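Local coordinates for oxetanocin-like protein (Pyrococcus furiosus, PDB 1XX7) that probably removes the 5'-phosphate from 2'-deoxyribonucleoside monophosphates by metal-dependent hydrolysis, as a homodimeric HD-domain enzyme, at residues K20-M25 and E36-H41; E66-I71 and T122-L127. One frame throughout, in Å; residues are numbered along the deposited sequence.

Contact 1 and contact 2 set a polar joint at a metal ligand against an aliphatic helix-helix joint within one all-helical HD domain. Both are largely buried, lie on opposite sides of the chain's centre with their own centres about 21 Å apart, and touch the second subunit. In contact 1 a loop, 20-25, meets the start of helix 38-58, and the joint is mostly polar: backbone bonds, a salt bridge and a stack on a nickel ligand. In contact 2 helix 65-74, the next helix in the chain, meets the start of helix 123-145 through aliphatic groups, and its two charged residues, Lys67 and Glu124, are partly exposed. Only contact 1 contains a metal ligand.

Contact 1. Residues K20-M25 and E36-H41; sequences KRIPRM and ESVADH. With NI (nickel (II) ion), chain G.
Arg24 lays its guanidinium flat on the ring of His41, the two planes 2° apart and their centres separated by 3.5 Å, with CZ over the middle of the imidazole. Bends at chi2 (-89°) and chi3 fold the arginine chain back over the helix start to reach this position. Its edge is used as well: NE donates within the guanidinium plane to Glu36 OE2 at 3.0 Å, meeting the oxygen from above the carboxylate, whose plane is turned 78° away. A water links Arg24 NH1 to the same OE2, which also accepts from Trp27, while OE1 pairs with Lys20 of the second subunit. His41 NE2 binds nickel at 2.2 Å, completing with His75, Asp76 and Asp132 the His...His-Asp...Asp metal site characteristic of HD-domain proteins, while Asp135 holds ND1. An alanine in place of Arg24 would probably cost OE2 its salt-bridge partner within the chain and one face of His41 its cover. Along the backbone, Arg24 N donates to Glu36 O and Val38 N to Ile22 O, each 3.0 Å long, round the single bridge of Pro23 with Ser37. Ser37 and Asp40 close a capping box at the head of helix 38-58, and Ser37 OG also bonds Asp40 of the second subunit.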
ATOM      1  N   LYS A  20     -14.107  -7.264   1.436  1.00 15.41           N
ATOM      2  CA  LYS A  20     -13.016  -6.653   2.203  1.00 15.02           C
ATOM      3  C   LYS A  20     -11.853  -6.259   1.305  1.00 11.28           C
ATOM      4  O   LYS A  20     -11.055  -5.407   1.665  1.00 14.80           O
ATOM      5  CB  LYS A  20     -12.493  -7.545   3.314  1.00 14.53           C
ATOM      6  CG  LYS A  20     -13.526  -7.875   4.403  1.00 12.92           C
ATOM      7  CD  LYS A  20     -12.844  -8.679   5.500  1.00 14.45           C
ATOM      8  CE  LYS A  20     -13.803  -9.311   6.524  1.00 14.14           C
ATOM      9  NZ  LYS A  20     -13.001  -9.834   7.708  1.00 12.44           N
ATOM     10  N   ARG A  21     -11.765  -6.894   0.166  1.00 14.93           N
ATOM     11  CA  ARG A  21     -10.624  -6.754  -0.733  1.00 21.48           C
ATOM     12  C   ARG A  21     -10.957  -5.999  -2.017  1.00 21.04           C
ATOM     13  O   ARG A  21     -10.078  -5.382  -2.574  1.00 25.12           O
ATOM     14  CB  ARG A  21     -10.075  -8.124  -1.063  1.00 21.79           C
ATOM     15  CG  ARG A  21      -9.698  -8.813   0.192  1.00 26.05           C
ATOM     16  CD  ARG A  21      -8.916 -10.021  -0.051  1.00 28.11           C
ATOM     17  NE  ARG A  21      -9.636 -11.026  -0.799  1.00 25.38           N
ATOM     18  CZ  ARG A  21     -10.485 -11.909  -0.290  1.00 31.75           C
ATOM     19  NH1 ARG A  21     -10.830 -11.895   0.984  1.00 35.26           N
ATOM     20  NH2 ARG A  21     -11.043 -12.800  -1.092  1.00 37.76           N
ATOM     21  N   ILE A  22     -12.218  -6.050  -2.447  1.00 16.68           N
ATOM     22  CA  ILE A  22     -12.660  -5.373  -3.665  1.00 23.73           C
ATOM     23  C   ILE A  22     -12.680  -3.840  -3.450  1.00 20.07           C
ATOM     24  O   ILE A  22     -13.286  -3.349  -2.498  1.00 24.01           O
ATOM     25  CB  ILE A  22     -14.038  -5.974  -4.154  1.00 27.46           C
ATOM     26  CG1 ILE A  22     -13.801  -7.388  -4.689  1.00 26.15           C
ATOM     27  CG2 ILE A  22     -14.669  -5.131  -5.258  1.00 30.83           C
ATOM     28  CD1 ILE A  22     -15.068  -8.282  -4.774  1.00 25.18           C
ATOM     29  N   PRO A  23     -11.903  -3.091  -4.261  1.00 22.29           N
ATOM     30  CA  PRO A  23     -11.890  -1.638  -4.082  1.00 19.71           C
ATOM     31  C   PRO A  23     -13.138  -0.912  -4.650  1.00 17.82           C
ATOM     32  O   PRO A  23     -13.838  -1.365  -5.576  1.00 13.45           O
ATOM     33  CB  PRO A  23     -10.583  -1.180  -4.782  1.00 17.74           C
ATOM     34  CG  PRO A  23     -10.239  -2.246  -5.689  1.00 22.50           C
ATOM     35  CD  PRO A  23     -10.963  -3.518  -5.328  1.00 23.24           C
ATOM     36  N   ARG A  24     -13.441   0.175  -3.988  1.00 18.49           N
ATOM     37  CA  ARG A  24     -14.331   1.152  -4.518  1.00 20.38           C
ATOM     38  C   ARG A  24     -13.579   1.861  -5.714  1.00 18.71           C
ATOM     39  O   ARG A  24     -12.640   2.688  -5.501  1.00 16.54           O
ATOM     40  CB  ARG A  24     -14.685   2.097  -3.373  1.00 15.60           C
ATOM     41  CG  ARG A  24     -15.539   1.416  -2.314  1.00 16.81           C
ATOM     42  CD  ARG A  24     -17.037   1.544  -2.655  1.00 17.02           C
ATOM     43  NE  ARG A  24     -17.490   2.929  -2.441  1.00 19.02           N
ATOM     44  CZ  ARG A  24     -18.627   3.471  -2.920  1.00 20.42           C
ATOM     45  NH1 ARG A  24     -18.924   4.738  -2.649  1.00 18.37           N
ATOM     46  NH2 ARG A  24     -19.455   2.762  -3.680  1.00 21.81           N
ATOM     47  N   MET A  25     -13.998   1.513  -6.935  1.00 20.74           N
ATOM     48  CA  MET A  25     -13.230   1.798  -8.172  1.00 25.22           C
ATOM     49  C   MET A  25     -13.183   3.268  -8.561  1.00 20.54           C
ATOM     50  O   MET A  25     -12.167   3.737  -9.054  1.00 21.18           O
ATOM     51  CB  MET A  25     -13.740   0.955  -9.360  1.00 28.01           C
ATOM     52  CG  MET A  25     -13.274  -0.495  -9.322  1.00 34.93           C
ATOM     53  SD  MET A  25     -11.466  -0.800  -9.578  1.00 40.07           S
ATOM     54  CE  MET A  25     -11.062   0.464 -10.670  1.00 32.60           C
ATOM     55  N   GLU A  36     -10.731   2.932  -0.044  1.00 20.15           N
ATOM     56  CA  GLU A  36     -11.638   2.038   0.718  1.00 16.22           C
ATOM     57  C   GLU A  36     -12.138   0.852  -0.101  1.00 15.77           C
ATOM     58  O   GLU A  36     -12.228   0.885  -1.301  1.00 15.32           O
ATOM     59  CB  GLU A  36     -12.830   2.817   1.240  1.00 14.60           C
ATOM     60  CG  GLU A  36     -13.667   3.490   0.112  1.00 17.82           C
ATOM     61  CD  GLU A  36     -15.079   3.826   0.506  1.00 17.76           C
ATOM     62  OE1 GLU A  36     -15.468   3.626   1.698  1.00 17.86           O
ATOM     63  OE2 GLU A  36     -15.795   4.325  -0.379  1.00 16.30           O
ATOM     64  N   SER A  37     -12.429  -0.218   0.596  1.00 17.74           N
ATOM     65  CA  SER A  37     -13.070  -1.355   0.040  1.00 16.09           C
ATOM     66  C   SER A  37     -14.597  -1.186   0.039  1.00 13.43           C
ATOM     67  O   SER A  37     -15.163  -0.237   0.646  1.00 11.38           O
ATOM     68  CB  SER A  37     -12.647  -2.595   0.828  1.00 17.98           C
ATOM     69  OG  SER A  37     -13.265  -2.631   2.105  1.00 19.30           O
ATOM     70  N   VAL A  38     -15.259  -2.120  -0.639  1.00 11.65           N
ATOM     71  CA  VAL A  38     -16.712  -2.134  -0.684  1.00 14.43           C
ATOM     72  C   VAL A  38     -17.304  -2.439   0.713  1.00 15.45           C
ATOM     73  O   VAL A  38     -18.375  -1.922   1.079  1.00 17.19           O
ATOM     74  CB  VAL A  38     -17.227  -3.107  -1.741  1.00 15.87           C
ATOM     75  CG1 VAL A  38     -18.763  -3.160  -1.735  1.00 17.22           C
ATOM     76  CG2 VAL A  38     -16.729  -2.693  -3.103  1.00 17.48           C
ATOM     77  N   ALA A  39     -16.594  -3.255   1.494  1.00 16.15           N
ATOM     78  CA  ALA A  39     -16.978  -3.525   2.861  1.00 17.48           C
ATOM     79  C   ALA A  39     -16.828  -2.312   3.773  1.00 16.18           C
ATOM     80  O   ALA A  39     -17.663  -2.101   4.634  1.00 17.58           O
ATOM     81  CB  ALA A  39     -16.189  -4.649   3.387  1.00 19.25           C
ATOM     82  N   ASP A  40     -15.739  -1.563   3.614  1.00 15.91           N
ATOM     83  CA  ASP A  40     -15.503  -0.282   4.317  1.00 16.48           C
ATOM     84  C   ASP A  40     -16.718   0.651   4.101  1.00 15.86           C
ATOM     85  O   ASP A  40     -17.288   1.224   5.032  1.00 12.47           O
ATOM     86  CB  ASP A  40     -14.245   0.409   3.746  1.00 19.68           C
ATOM     87  CG  ASP A  40     -12.931  -0.123   4.318  1.00 22.13           C
ATOM     88  OD1 ASP A  40     -12.912  -0.531   5.536  1.00 20.55           O
ATOM     89  OD2 ASP A  40     -11.914  -0.132   3.523  1.00 14.08           O
ATOM     90  N   HIS A  41     -17.053   0.798   2.825  1.00 15.09           N
ATOM     91  CA  HIS A  41     -18.150   1.581   2.367  1.00 13.94           C
ATOM     92  C   HIS A  41     -19.463   1.115   2.949  1.00 14.78           C
ATOM     93  O   HIS A  41     -20.208   1.925   3.483  1.00 11.48           O
ATOM     94  CB  HIS A  41     -18.227   1.466   0.837  1.00 13.16           C
ATOM     95  CG  HIS A  41     -19.511   1.919   0.279  1.00 11.70           C
ATOM     96  ND1 HIS A  41     -19.975   3.202   0.445  1.00 12.42           N
ATOM     97  CD2 HIS A  41     -20.457   1.264  -0.435  1.00 15.41           C
ATOM     98  CE1 HIS A  41     -21.143   3.332  -0.157  1.00 10.19           C
ATOM     99  NE2 HIS A  41     -21.450   2.179  -0.710  1.00 12.35           N
TER
HETATM  100 NI    NI G 201     -23.139   1.327  -1.900  1.00 32.09          NI
HETATM  101  O   HOH W   1     -17.761   6.012  -0.212  1.00 17.16           O

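Contact 2. Residues E66-I71 and T122-L127; sequences EKALKI and TLEGQL
Helices 66-71 and 123-127 run in roughly the same direction, their axes inclined at -43° and 9.1 Å apart at closest approach, and the backbones come nearest at Ala68 and Glu124, with CA atoms 5.1 Å apart. The small methyl of Ala68 faces the partner helix here, its CB meeting Glu124 CG at 4.1 Å and Leu127 CD2 at 4.2 Å. Glu124 meets the other helix mainly through CB and CG. With CG anti to its carbonyl carbon (chi1 -73°) and a bend at chi2, its CB and CG lie among Lys67, Ala68 and Ile71. Lys67 crosses the glutamate at about a right angle and rests CD 4.0 Å from Glu124 CG. Ile71 makes a similar crossing, touching Glu124 CB with the tip of its longer branch, CD1, at 4.0 Å.

Both helices belong to the HD-domain bundle, and neighbouring elements enclose the joint: Thr49, Leu52 and Ala53 of helix 38-58 pack against Ala68 or Leu127, whereas Leu113 and Tyr117 of helix 111-119 lie against Ile71. At the N-cap of helix 123-145, Thr122 OG1 accepts from Gly125 N at 3.0 Å and is also hydrogen-bonded to Glu116. The carboxylate of Glu124 has its partner elsewhere: OE2 accepts from Asp64 N, just ahead of helix 65-74.

Lys67 NZ and Glu124 OE1 remain 4.6 Å apart, beyond direct contact, so their opposite charges probably add a mild attraction. The side chains that meet across this joint thus do so through carbon, while the bond from Asp64 to Glu124 ties the start of one helix to the other.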
ATOM      1  N   GLU A  66     -35.257  -2.751  11.146  1.00 20.84           N
ATOM      2  CA  GLU A  66     -34.793  -4.071  10.829  1.00 20.50           C
ATOM      3  C   GLU A  66     -34.600  -4.232   9.345  1.00 27.52           C
ATOM      4  O   GLU A  66     -33.485  -4.604   8.906  1.00 25.03           O
ATOM      5  CB  GLU A  66     -35.774  -5.131  11.321  1.00 21.89           C
ATOM      6  CG  GLU A  66     -35.330  -6.516  11.038  1.00 26.37           C
ATOM      7  CD  GLU A  66     -36.167  -7.573  11.676  1.00 29.68           C
ATOM      8  OE1 GLU A  66     -36.862  -7.293  12.673  1.00 36.18           O
ATOM      9  OE2 GLU A  66     -36.112  -8.701  11.186  1.00 28.30           O
ATOM     10  N   LYS A  67     -35.674  -3.960   8.561  1.00 24.57           N
ATOM     11  CA  LYS A  67     -35.548  -4.004   7.106  1.00 21.65           C
ATOM     12  C   LYS A  67     -34.475  -3.066   6.517  1.00 15.58           C
ATOM     13  O   LYS A  67     -33.748  -3.459   5.618  1.00 17.70           O
ATOM     14  CB  LYS A  67     -36.871  -3.718   6.450  1.00 25.98           C
ATOM     15  CG  LYS A  67     -36.814  -3.678   4.901  1.00 27.69           C
ATOM     16  CD  LYS A  67     -38.151  -3.290   4.336  1.00 30.09           C
ATOM     17  CE  LYS A  67     -39.065  -4.481   4.220  1.00 29.28           C
ATOM     18  NZ  LYS A  67     -40.473  -4.021   4.005  1.00 32.03           N
ATOM     19  N   ALA A  68     -34.385  -1.849   7.013  1.00 17.25           N
ATOM     20  CA  ALA A  68     -33.429  -0.896   6.506  1.00 20.12           C
ATOM     21  C   ALA A  68     -31.953  -1.321   6.753  1.00 21.52           C
ATOM     22  O   ALA A  68     -31.104  -1.133   5.884  1.00 22.27           O
ATOM     23  CB  ALA A  68     -33.718   0.474   7.057  1.00 20.70           C
ATOM     24  N   LEU A  69     -31.677  -1.931   7.908  1.00 22.43           N
ATOM     25  CA  LEU A  69     -30.352  -2.458   8.204  1.00 19.87           C
ATOM     26  C   LEU A  69     -30.053  -3.688   7.381  1.00 19.08           C
ATOM     27  O   LEU A  69     -28.915  -3.820   6.864  1.00 18.69           O
ATOM     28  CB  LEU A  69     -30.163  -2.742   9.703  1.00 22.91           C
ATOM     29  CG  LEU A  69     -30.407  -1.556  10.634  1.00 25.10           C
ATOM     30  CD1 LEU A  69     -30.314  -2.001  12.132  1.00 25.04           C
ATOM     31  CD2 LEU A  69     -29.465  -0.425  10.327  1.00 25.19           C
ATOM     32  N   LYS A  70     -31.024  -4.576   7.173  1.00 19.90           N
ATOM     33  CA  LYS A  70     -30.743  -5.722   6.289  1.00 19.80           C
ATOM     34  C   LYS A  70     -30.384  -5.238   4.872  1.00 23.38           C
ATOM     35  O   LYS A  70     -29.475  -5.758   4.241  1.00 21.17           O
ATOM     36  CB  LYS A  70     -31.911  -6.681   6.182  1.00 23.91           C
ATOM     37  CG  LYS A  70     -32.261  -7.488   7.395  1.00 26.14           C
ATOM     38  CD  LYS A  70     -33.464  -8.362   7.085  1.00 28.66           C
ATOM     39  CE  LYS A  70     -33.908  -9.175   8.266  1.00 34.50           C
ATOM     40  NZ  LYS A  70     -34.836 -10.314   7.868  1.00 38.93           N
ATOM     41  N   ILE A  71     -31.104  -4.232   4.390  1.00 21.97           N
ATOM     42  CA  ILE A  71     -30.880  -3.711   3.033  1.00 22.25           C
ATOM     43  C   ILE A  71     -29.488  -3.095   2.906  1.00 20.36           C
ATOM     44  O   ILE A  71     -28.811  -3.322   1.929  1.00 19.73           O
ATOM     45  CB  ILE A  71     -31.939  -2.650   2.639  1.00 20.38           C
ATOM     46  CG1 ILE A  71     -33.334  -3.287   2.489  1.00 20.90           C
ATOM     47  CG2 ILE A  71     -31.514  -1.896   1.355  1.00 21.85           C
ATOM     48  CD1 ILE A  71     -34.485  -2.258   2.446  1.00 22.69           C
ATOM     49  N   THR A 122     -39.719   2.562  -1.764  1.00 27.65           N
ATOM     50  CA  THR A 122     -40.186   2.446  -0.375  1.00 26.31           C
ATOM     51  C   THR A 122     -39.426   3.368   0.592  1.00 26.01           C
ATOM     52  O   THR A 122     -38.372   3.884   0.267  1.00 26.36           O
ATOM     53  CB  THR A 122     -40.088   1.043   0.138  1.00 27.93           C
ATOM     54  OG1 THR A 122     -38.698   0.693   0.340  1.00 24.14           O
ATOM     55  CG2 THR A 122     -40.810   0.069  -0.841  1.00 27.92           C
ATOM     56  N   LEU A 123     -39.967   3.597   1.772  1.00 24.76           N
ATOM     57  CA  LEU A 123     -39.269   4.482   2.730  1.00 25.97           C
ATOM     58  C   LEU A 123     -37.865   3.937   3.053  1.00 24.69           C
ATOM     59  O   LEU A 123     -36.879   4.683   3.110  1.00 22.81           O
ATOM     60  CB  LEU A 123     -40.067   4.621   4.032  1.00 30.54           C
ATOM     61  CG  LEU A 123     -41.244   5.630   4.143  1.00 33.89           C
ATOM     62  CD1 LEU A 123     -42.225   5.533   2.980  1.00 34.23           C
ATOM     63  CD2 LEU A 123     -41.964   5.428   5.491  1.00 29.77           C
ATOM     64  N   GLU A 124     -37.801   2.628   3.280  1.00 21.15           N
ATOM     65  CA  GLU A 124     -36.563   1.950   3.656  1.00 22.51           C
ATOM     66  C   GLU A 124     -35.564   1.947   2.484  1.00 22.04           C
ATOM     67  O   GLU A 124     -34.412   2.211   2.688  1.00 22.00           O
ATOM     68  CB  GLU A 124     -36.845   0.524   4.139  1.00 24.32           C
ATOM     69  CG  GLU A 124     -37.503   0.461   5.525  1.00 25.87           C
ATOM     70  CD  GLU A 124     -39.008   0.913   5.527  1.00 26.72           C
ATOM     71  OE1 GLU A 124     -39.750   0.521   4.621  1.00 23.95           O
ATOM     72  OE2 GLU A 124     -39.401   1.708   6.412  1.00 26.20           O
ATOM     73  N   GLY A 125     -36.037   1.674   1.261  1.00 23.39           N
ATOM     74  CA  GLY A 125     -35.215   1.792   0.065  1.00 21.90           C
ATOM     75  C   GLY A 125     -34.643   3.187  -0.150  1.00 22.43           C
ATOM     76  O   GLY A 125     -33.461   3.341  -0.479  1.00 19.90           O
ATOM     77  N   GLN A 126     -35.475   4.216   0.023  1.00 23.84           N
ATOM     78  CA  GLN A 126     -35.016   5.598  -0.068  1.00 19.51           C
ATOM     79  C   GLN A 126     -33.996   5.936   0.998  1.00 21.26           C
ATOM     80  O   GLN A 126     -33.021   6.675   0.735  1.00 23.37           O
ATOM     81  CB  GLN A 126     -36.170   6.571   0.143  1.00 22.76           C
ATOM     82  CG  GLN A 126     -37.258   6.566  -0.892  1.00 23.85           C
ATOM     83  CD  GLN A 126     -38.372   7.521  -0.473  1.00 22.83           C
ATOM     84  OE1 GLN A 126     -38.116   8.685  -0.169  1.00 22.78           O
ATOM     85  NE2 GLN A 126     -39.587   7.039  -0.471  1.00 23.30           N
ATOM     86  N   LEU A 127     -34.264   5.474   2.220  1.00 21.55           N
ATOM     87  CA  LEU A 127     -33.355   5.707   3.343  1.00 25.41           C
ATOM     88  C   LEU A 127     -31.913   5.169   3.078  1.00 20.61           C
ATOM     89  O   LEU A 127     -30.945   5.846   3.373  1.00 17.28           O
ATOM     90  CB  LEU A 127     -33.910   5.110   4.652  1.00 25.07           C
ATOM     91  CG  LEU A 127     -32.976   5.243   5.879  1.00 26.05           C
ATOM     92  CD1 LEU A 127     -32.579   6.662   6.157  1.00 24.59           C
ATOM     93  CD2 LEU A 127     -33.633   4.634   7.118  1.00 28.02           C
TER